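Local coordinates for peptidoglycan recognition protein 3 (Branchiostoma belcheri tsingtauense, PDB 4Z8I), which is a zinc-dependent amidase that probably cleaves the bond between N-acetylmuramic acid and L-alanine in bacterial peptidoglycan, and also carries a chitin-binding domain, at residues Y79-L85 with R142-R147; K89-H93 with H150-V154. One frame throughout, in Å; residues are numbered along the deposited sequence.

Contact 1: residues Y79-L85 with R142-R147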
ATOM      1  N   TYR A  79     -11.837  13.598  13.686  1.00 26.37           N
ATOM      2  CA  TYR A  79     -12.808  12.972  12.793  1.00 25.93           C
ATOM      3  C   TYR A  79     -12.960  11.498  13.136  1.00 36.20           C
ATOM      4  O   TYR A  79     -12.006  10.726  13.039  1.00 49.54           O
ATOM      5  CB  TYR A  79     -12.361  13.137  11.340  1.00 22.71           C
ATOM      6  CG  TYR A  79     -13.236  12.434  10.333  1.00 37.59           C
ATOM      7  CD1 TYR A  79     -14.420  13.006   9.892  1.00 29.41           C
ATOM      8  CD2 TYR A  79     -12.869  11.202   9.810  1.00 39.67           C
ATOM      9  CE1 TYR A  79     -15.218  12.369   8.967  1.00 32.59           C
ATOM     10  CE2 TYR A  79     -13.661  10.557   8.887  1.00 42.05           C
ATOM     11  CZ  TYR A  79     -14.833  11.146   8.467  1.00 37.59           C
ATOM     12  OH  TYR A  79     -15.625  10.507   7.546  1.00 49.52           O
ATOM     13  N   ASN A  80     -14.162  11.110  13.538  1.00 44.35           N
ATOM     14  CA  ASN A  80     -14.377   9.756  14.022  1.00 45.26           C
ATOM     15  C   ASN A  80     -15.563   9.042  13.373  1.00 51.65           C
ATOM     16  O   ASN A  80     -16.347   8.379  14.055  1.00 43.62           O
ATOM     17  CB  ASN A  80     -14.512   9.760  15.547  1.00 41.44           C
ATOM     18  CG  ASN A  80     -13.342  10.446  16.233  1.00 41.24           C
ATOM     19  OD1 ASN A  80     -12.260   9.869  16.372  1.00 49.26           O
ATOM     20  ND2 ASN A  80     -13.554  11.684  16.664  1.00 42.19           N
ATOM     21  N   VAL A  81     -15.688   9.176  12.055  1.00 49.71           N
ATOM     22  CA  VAL A  81     -16.691   8.429  11.300  1.00 42.99           C
ATOM     23  C   VAL A  81     -16.071   7.135  10.785  1.00 40.19           C
ATOM     24  O   VAL A  81     -15.278   7.142   9.841  1.00 43.97           O
ATOM     25  CB  VAL A  81     -17.256   9.259  10.139  1.00 40.56           C
ATOM     26  CG1 VAL A  81     -18.228   8.433   9.316  1.00 25.19           C
ATOM     27  CG2 VAL A  81     -17.944  10.497  10.678  1.00 25.54           C
ATOM     28  N   PHE A  82     -16.439   6.022  11.411  1.00 45.96           N
ATOM     29  CA  PHE A  82     -15.732   4.762  11.195  1.00 46.00           C
ATOM     30  C   PHE A  82     -16.248   3.917  10.031  1.00 39.05           C
ATOM     31  O   PHE A  82     -17.452   3.839   9.782  1.00 43.31           O
ATOM     32  CB  PHE A  82     -15.701   3.941  12.486  1.00 24.91           C
ATOM     33  CG  PHE A  82     -15.055   4.658  13.635  1.00 26.82           C
ATOM     34  CD1 PHE A  82     -13.677   4.771  13.709  1.00 29.95           C
ATOM     35  CD2 PHE A  82     -15.824   5.228  14.634  1.00 42.01           C
ATOM     36  CE1 PHE A  82     -13.080   5.438  14.759  1.00 32.84           C
ATOM     37  CE2 PHE A  82     -15.233   5.895  15.686  1.00 35.36           C
ATOM     38  CZ  PHE A  82     -13.860   6.001  15.748  1.00 26.76           C
ATOM     39  N   LEU A  83     -15.313   3.294   9.323  1.00 43.74           N
ATOM     40  CA  LEU A  83     -15.634   2.369   8.245  1.00 37.81           C
ATOM     41  C   LEU A  83     -16.116   1.046   8.809  1.00 39.36           C
ATOM     42  O   LEU A  83     -15.640   0.600   9.853  1.00 34.93           O
ATOM     43  CB  LEU A  83     -14.400   2.113   7.384  1.00 32.96           C
ATOM     44  CG  LEU A  83     -14.072   3.148   6.316  1.00 43.15           C
ATOM     45  CD1 LEU A  83     -12.708   2.875   5.716  1.00 41.78           C
ATOM     46  CD2 LEU A  83     -15.140   3.128   5.242  1.00 31.92           C
ATOM     47  N   SER A  84     -17.064   0.422   8.120  1.00 35.12           N
ATOM     48  CA  SER A  84     -17.434  -0.947   8.434  1.00 27.00           C
ATOM     49  C   SER A  84     -16.313  -1.855   7.941  1.00 39.72           C
ATOM     50  O   SER A  84     -15.998  -1.873   6.751  1.00 42.95           O
ATOM     51  CB  SER A  84     -18.752  -1.316   7.758  1.00 29.37           C
ATOM     52  OG  SER A  84     -19.181  -2.608   8.148  1.00 45.29           O
ATOM     53  N   LEU A  85     -15.699  -2.590   8.859  1.00 43.16           N
ATOM     54  CA  LEU A  85     -14.589  -3.467   8.507  1.00 44.08           C
ATOM     55  C   LEU A  85     -15.058  -4.917   8.421  1.00 38.41           C
ATOM     56  O   LEU A  85     -15.988  -5.313   9.124  1.00 61.66           O
ATOM     57  CB  LEU A  85     -13.445  -3.314   9.515  1.00 29.99           C
ATOM     58  CG  LEU A  85     -12.807  -1.923   9.581  1.00 32.83           C
ATOM     59  CD1 LEU A  85     -11.775  -1.840  10.690  1.00 36.45           C
ATOM     60  CD2 LEU A  85     -12.179  -1.558   8.248  1.00 41.84           C
ATOM     61  N   ARG A 142      -6.502   9.195   7.042  1.00 22.42           N
ATOM     62  CA  ARG A 142      -7.588   8.844   7.952  1.00 35.24           C
ATOM     63  C   ARG A 142      -7.431   7.423   8.484  1.00 39.70           C
ATOM     64  O   ARG A 142      -8.140   7.013   9.403  1.00 55.70           O
ATOM     65  CB  ARG A 142      -8.949   9.029   7.277  1.00 26.85           C
ATOM     66  CG  ARG A 142      -9.185  10.450   6.803  1.00 36.49           C
ATOM     67  CD  ARG A 142     -10.599  10.684   6.301  1.00 31.87           C
ATOM     68  NE  ARG A 142     -10.782  12.085   5.920  1.00 26.90           N
ATOM     69  CZ  ARG A 142     -11.952  12.637   5.618  1.00 39.19           C
ATOM     70  NH1 ARG A 142     -13.060  11.910   5.649  1.00 38.68           N
ATOM     71  NH2 ARG A 142     -12.012  13.919   5.285  1.00 36.42           N
ATOM     72  N   GLY A 143      -6.498   6.673   7.903  1.00 37.14           N
ATOM     73  CA  GLY A 143      -6.164   5.350   8.398  1.00 31.17           C
ATOM     74  C   GLY A 143      -7.088   4.229   7.959  1.00 32.07           C
ATOM     75  O   GLY A 143      -7.879   4.384   7.029  1.00 47.86           O
ATOM     76  N   TRP A 144      -6.980   3.094   8.643  1.00 30.93           N
ATOM     77  CA  TRP A 144      -7.751   1.903   8.312  1.00 38.27           C
ATOM     78  C   TRP A 144      -9.211   2.043   8.702  1.00 46.23           C
ATOM     79  O   TRP A 144     -10.102   1.561   8.001  1.00 49.78           O
ATOM     80  CB  TRP A 144      -7.187   0.687   9.055  1.00 31.32           C
ATOM     81  CG  TRP A 144      -5.751   0.396   8.779  1.00 35.85           C
ATOM     82  CD1 TRP A 144      -4.702   0.544   9.640  1.00 29.95           C
ATOM     83  CD2 TRP A 144      -5.203  -0.110   7.559  1.00 34.73           C
ATOM     84  NE1 TRP A 144      -3.531   0.167   9.026  1.00 30.70           N
ATOM     85  CE2 TRP A 144      -3.813  -0.239   7.747  1.00 25.34           C
ATOM     86  CE3 TRP A 144      -5.752  -0.461   6.323  1.00 35.78           C
ATOM     87  CZ2 TRP A 144      -2.965  -0.706   6.744  1.00 34.84           C
ATOM     88  CZ3 TRP A 144      -4.910  -0.921   5.329  1.00 31.29           C
ATOM     89  CH2 TRP A 144      -3.533  -1.040   5.544  1.00 35.55           C
ATOM     90  N   ASP A 145      -9.446   2.703   9.831  1.00 31.45           N
ATOM     91  CA  ASP A 145     -10.719   2.589  10.530  1.00 28.43           C
ATOM     92  C   ASP A 145     -11.711   3.717  10.265  1.00 33.95           C
ATOM     93  O   ASP A 145     -12.878   3.612  10.639  1.00 47.71           O
ATOM     94  CB  ASP A 145     -10.461   2.453  12.035  1.00 28.92           C
ATOM     95  CG  ASP A 145      -9.535   1.299  12.362  1.00 55.65           C
ATOM     96  OD1 ASP A 145      -9.488   0.333  11.573  1.00 62.30           O
ATOM     97  OD2 ASP A 145      -8.850   1.355  13.407  1.00 74.11           O
ATOM     98  N   ARG A 146     -11.259   4.786   9.618  1.00 28.25           N
ATOM     99  CA  ARG A 146     -12.115   5.953   9.408  1.00 21.56           C
ATOM    100  C   ARG A 146     -12.543   6.123   7.954  1.00 41.03           C
ATOM    101  O   ARG A 146     -11.760   5.885   7.031  1.00 38.92           O
ATOM    102  CB  ARG A 146     -11.428   7.220   9.931  1.00 21.41           C
ATOM    103  CG  ARG A 146     -11.533   7.374  11.443  1.00 24.54           C
ATOM    104  CD  ARG A 146     -10.431   8.246  12.035  1.00 34.24           C
ATOM    105  NE  ARG A 146     -10.580   8.370  13.486  1.00 50.50           N
ATOM    106  CZ  ARG A 146     -10.107   7.490  14.366  1.00 50.59           C
ATOM    107  NH1 ARG A 146      -9.446   6.418  13.948  1.00 37.25           N
ATOM    108  NH2 ARG A 146     -10.297   7.676  15.665  1.00 44.00           N
ATOM    109  N   ARG A 147     -13.796   6.526   7.756  1.00 38.65           N
ATOM    110  CA  ARG A 147     -14.318   6.770   6.416  1.00 38.99           C
ATOM    111  C   ARG A 147     -13.576   7.914   5.740  1.00 41.76           C
ATOM    112  O   ARG A 147     -13.417   8.987   6.318  1.00 47.39           O
ATOM    113  CB  ARG A 147     -15.809   7.096   6.465  1.00 35.52           C
ATOM    114  CG  ARG A 147     -16.390   7.453   5.103  1.00 52.60           C
ATOM    115  CD  ARG A 147     -17.730   8.148   5.232  1.00 60.61           C
ATOM    116  NE  ARG A 147     -18.723   7.298   5.880  1.00 64.76           N
ATOM    117  CZ  ARG A 147     -19.947   7.700   6.204  1.00 59.20           C
ATOM    118  NH1 ARG A 147     -20.326   8.943   5.943  1.00 56.33           N
ATOM    119  NH2 ARG A 147     -20.789   6.863   6.794  1.00 57.74           N
TER
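The segment R142-R147 begins with R142, whose guanidinium lies over one face of the Y79 ring in a cation-pi contact, its CZ 4.4 Å from the ring centroid. R142 NH1 also donates to R147 O (3.0 Å), while NE and NH2 are bonded to the carbonyls of I126 and D125, so arginine suits this corner, its long chain carrying a planar guanidinium that can stack on a ring and donate to several carbonyls at once. G143 lets the chain turn with a positive phi, which glycine tolerates best. The carbonyl of W144 meets leucine methyls, with L83 CD1 3.7 Å and L85 CD2 3.8 Å from W144 O. D145 accepts from the opposing backbone, L83 N to D145 O being 2.8 Å, and its carboxylate forms a salt bridge with K192. R146 ties down the start of the other segment: its NE donates to Y79 O (2.8 Å) and its NH2 to N80 OD1 (3.0 Å), and one face of its guanidinium packs on F82, with F82 CE1 3.6 Å from R146 CZ. At R147 the backbone N gives a short bond to V81 O (2.6 Å), its carbonyl O receives Y79 OH (2.9 Å), and its guanidinium lies flat against V81 CG1. The two main-chain bonds flank F82 and R146, an isolated antiparallel beta bridge of the non-hydrogen-bonded type, pinning two surface loops together on the amidase domain.

Contact 2: residues K89-H93 with H150-V154. With ZN (zinc ion), chain B.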
ATOM      1  N   LYS A  89     -13.307  -2.940  -1.061  1.00 33.71           N
ATOM      2  CA  LYS A  89     -12.556  -2.483  -2.227  1.00 39.08           C
ATOM      3  C   LYS A  89     -11.478  -1.424  -1.962  1.00 39.84           C
ATOM      4  O   LYS A  89     -11.519  -0.712  -0.964  1.00 41.98           O
ATOM      5  CB  LYS A  89     -13.527  -2.026  -3.319  1.00 43.99           C
ATOM      6  CG  LYS A  89     -14.714  -1.223  -2.817  1.00 37.52           C
ATOM      7  CD  LYS A  89     -15.873  -1.246  -3.812  1.00 27.37           C
ATOM      8  CE  LYS A  89     -16.737  -2.479  -3.635  1.00 51.94           C
ATOM      9  NZ  LYS A  89     -17.954  -2.445  -4.491  1.00 54.44           N
ATOM     10  N   VAL A  90     -10.507  -1.340  -2.869  1.00 35.77           N
ATOM     11  CA  VAL A  90      -9.403  -0.389  -2.746  1.00 35.79           C
ATOM     12  C   VAL A  90      -9.380   0.544  -3.951  1.00 40.45           C
ATOM     13  O   VAL A  90      -9.364   0.085  -5.097  1.00 35.29           O
ATOM     14  CB  VAL A  90      -8.046  -1.114  -2.657  1.00 36.68           C
ATOM     15  CG1 VAL A  90      -6.919  -0.116  -2.473  1.00 32.60           C
ATOM     16  CG2 VAL A  90      -8.053  -2.109  -1.515  1.00 30.38           C
ATOM     17  N   VAL A  91      -9.385   1.851  -3.693  1.00 33.26           N
ATOM     18  CA  VAL A  91      -9.384   2.846  -4.763  1.00 37.41           C
ATOM     19  C   VAL A  91      -8.036   3.558  -4.817  1.00 44.83           C
ATOM     20  O   VAL A  91      -7.526   4.018  -3.793  1.00 36.63           O
ATOM     21  CB  VAL A  91     -10.517   3.877  -4.577  1.00 33.10           C
ATOM     22  CG1 VAL A  91     -10.571   4.830  -5.753  1.00 31.72           C
ATOM     23  CG2 VAL A  91     -11.848   3.168  -4.425  1.00 28.44           C
ATOM     24  N   ILE A  92      -7.458   3.638  -6.013  1.00 37.94           N
ATOM     25  CA  ILE A  92      -6.144   4.246  -6.187  1.00 37.53           C
ATOM     26  C   ILE A  92      -6.259   5.665  -6.744  1.00 48.89           C
ATOM     27  O   ILE A  92      -6.976   5.906  -7.719  1.00 33.22           O
ATOM     28  CB  ILE A  92      -5.255   3.393  -7.111  1.00 33.98           C
ATOM     29  CG1 ILE A  92      -5.089   1.987  -6.535  1.00 39.32           C
ATOM     30  CG2 ILE A  92      -3.896   4.051  -7.312  1.00 25.65           C
ATOM     31  CD1 ILE A  92      -4.383   1.955  -5.193  1.00 24.61           C
ATOM     32  N   HIS A  93      -5.546   6.598  -6.119  1.00 39.84           N
ATOM     33  CA  HIS A  93      -5.605   8.002  -6.506  1.00 31.41           C
ATOM     34  C   HIS A  93      -4.228   8.531  -6.870  1.00 38.83           C
ATOM     35  O   HIS A  93      -3.214   7.950  -6.485  1.00 37.61           O
ATOM     36  CB  HIS A  93      -6.168   8.840  -5.356  1.00 26.32           C
ATOM     37  CG  HIS A  93      -7.617   8.599  -5.082  1.00 32.51           C
ATOM     38  ND1 HIS A  93      -8.618   9.334  -5.678  1.00 41.69           N
ATOM     39  CD2 HIS A  93      -8.237   7.708  -4.272  1.00 31.70           C
ATOM     40  CE1 HIS A  93      -9.791   8.906  -5.251  1.00 33.61           C
ATOM     41  NE2 HIS A  93      -9.588   7.918  -4.398  1.00 30.78           N
ATOM     42  N   HIS A 150     -12.583  10.561  -0.616  1.00 44.99           N
ATOM     43  CA  HIS A 150     -11.765  10.503  -1.823  1.00 42.40           C
ATOM     44  C   HIS A 150     -12.561  10.082  -3.057  1.00 37.59           C
ATOM     45  O   HIS A 150     -12.167  10.378  -4.185  1.00 36.30           O
ATOM     46  CB  HIS A 150     -10.586   9.549  -1.612  1.00 43.89           C
ATOM     47  CG  HIS A 150     -10.993   8.153  -1.249  1.00 52.34           C
ATOM     48  ND1 HIS A 150     -11.298   7.196  -2.193  1.00 51.08           N
ATOM     49  CD2 HIS A 150     -11.145   7.553  -0.045  1.00 54.69           C
ATOM     50  CE1 HIS A 150     -11.619   6.067  -1.587  1.00 50.38           C
ATOM     51  NE2 HIS A 150     -11.534   6.257  -0.283  1.00 55.77           N
ATOM     52  N   ALA A 151     -13.675   9.388  -2.843  1.00 37.77           N
ATOM     53  CA  ALA A 151     -14.524   8.937  -3.942  1.00 22.96           C
ATOM     54  C   ALA A 151     -15.958   8.724  -3.469  1.00 44.28           C
ATOM     55  O   ALA A 151     -16.261   7.733  -2.798  1.00 38.74           O
ATOM     56  CB  ALA A 151     -13.971   7.663  -4.551  1.00 39.23           C
ATOM     57  N   LEU A 152     -16.833   9.652  -3.849  1.00 36.60           N
ATOM     58  CA  LEU A 152     -18.193   9.745  -3.317  1.00 31.46           C
ATOM     59  C   LEU A 152     -19.000   8.447  -3.378  1.00 39.44           C
ATOM     60  O   LEU A 152     -19.659   8.073  -2.406  1.00 51.11           O
ATOM     61  CB  LEU A 152     -18.959  10.858  -4.039  1.00 49.79           C
ATOM     62  CG  LEU A 152     -20.121  11.498  -3.274  1.00 61.62           C
ATOM     63  CD1 LEU A 152     -19.616  12.622  -2.378  1.00 47.76           C
ATOM     64  CD2 LEU A 152     -21.209  11.999  -4.219  1.00 58.46           C
ATOM     65  N   ASN A 153     -18.950   7.768  -4.518  1.00 37.74           N
ATOM     66  CA  ASN A 153     -19.727   6.545  -4.710  1.00 36.77           C
ATOM     67  C   ASN A 153     -19.296   5.376  -3.820  1.00 53.43           C
ATOM     68  O   ASN A 153     -20.032   4.399  -3.683  1.00 62.17           O
ATOM     69  CB  ASN A 153     -19.677   6.107  -6.181  1.00 44.88           C
ATOM     70  CG  ASN A 153     -20.559   6.956  -7.081  1.00 61.71           C
ATOM     71  OD1 ASN A 153     -21.597   7.461  -6.658  1.00 76.11           O
ATOM     72  ND2 ASN A 153     -20.149   7.110  -8.337  1.00 43.88           N
ATOM     73  N   VAL A 154     -18.115   5.476  -3.211  1.00 44.47           N
ATOM     74  CA  VAL A 154     -17.479   4.302  -2.620  1.00 37.30           C
ATOM     75  C   VAL A 154     -16.713   4.582  -1.311  1.00 36.65           C
ATOM     76  O   VAL A 154     -16.047   3.697  -0.764  1.00 35.26           O
ATOM     77  CB  VAL A 154     -16.563   3.611  -3.674  1.00 48.67           C
ATOM     78  CG1 VAL A 154     -15.231   4.334  -3.796  1.00 33.83           C
ATOM     79  CG2 VAL A 154     -16.361   2.149  -3.349  1.00 76.02           C
TER
HETATM   80 ZN    ZN B 301      -8.714  10.457  -7.335  0.95 44.88          ZN
HETATM   81  O   HOH W   1      -8.881  12.100  -6.291  1.00 39.06           O
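Strand residues K89-H93 and the loop H150-V154 run in opposite senses without pairing their backbones: the nearest CA atoms, V91 with A151, H93 with H150 and K89 with V154, stay 8.0 to 8.4 Å apart, so side chains fill the gap. The extended strand directs K89, V91 and H93 at the loop and V90 and I92 away from it. The loop bends through a turn closed by V154 N to A151 O (2.9 Å), which brings both H150 and V154 to face the strand. H93 is the key residue. Its ND1 binds the zinc at 2.0 Å, leaving NE2 to donate to H150 ND1 (2.9 Å); histidine suits the place because one ring can serve both partners. The two imidazoles meet rim to rim, planes at 80°, and the bond should help hold the ligand ring in its orientation. Zinc also carries a water at 1.9 Å, with H202 and C210 completing the site, as expected for a zinc amidase. Behind the histidines the contact turns apolar: V91 CG2 packs on V154 CG1 (3.6 Å), compact branched side chains that fit a buried seam, and at its end the aliphatic part of K89 covers V154, K89 CD lying 3.5 Å from V154 CG2. The strand is hydrogen-bonded between strands 158-163 and 197-201, and the loop packs A151 and V154 against helix 202-205 before the chain enters strand 158-163.

In the fold
Along the chain the segments come in the order 79-85, 89-93, 142-147, 150-154, so the two contacts cross. Their centres lie 14 Å apart; the segments follow one another closely along the chain but have no other contact. Each pairs a piece of the chain leading into or forming strand 87-94 with a piece of the long connection from strand 138-140 to strand 158-163, all strands of the one mixed sheet. Contact 1 joins loops at the surface, with the side chain of R142 about 13 Å from the zinc; contact 2 is buried and includes a metal ligand. The same connection is thus fastened twice, first to the loop ahead of the strand, then to the strand that carries a zinc ligand.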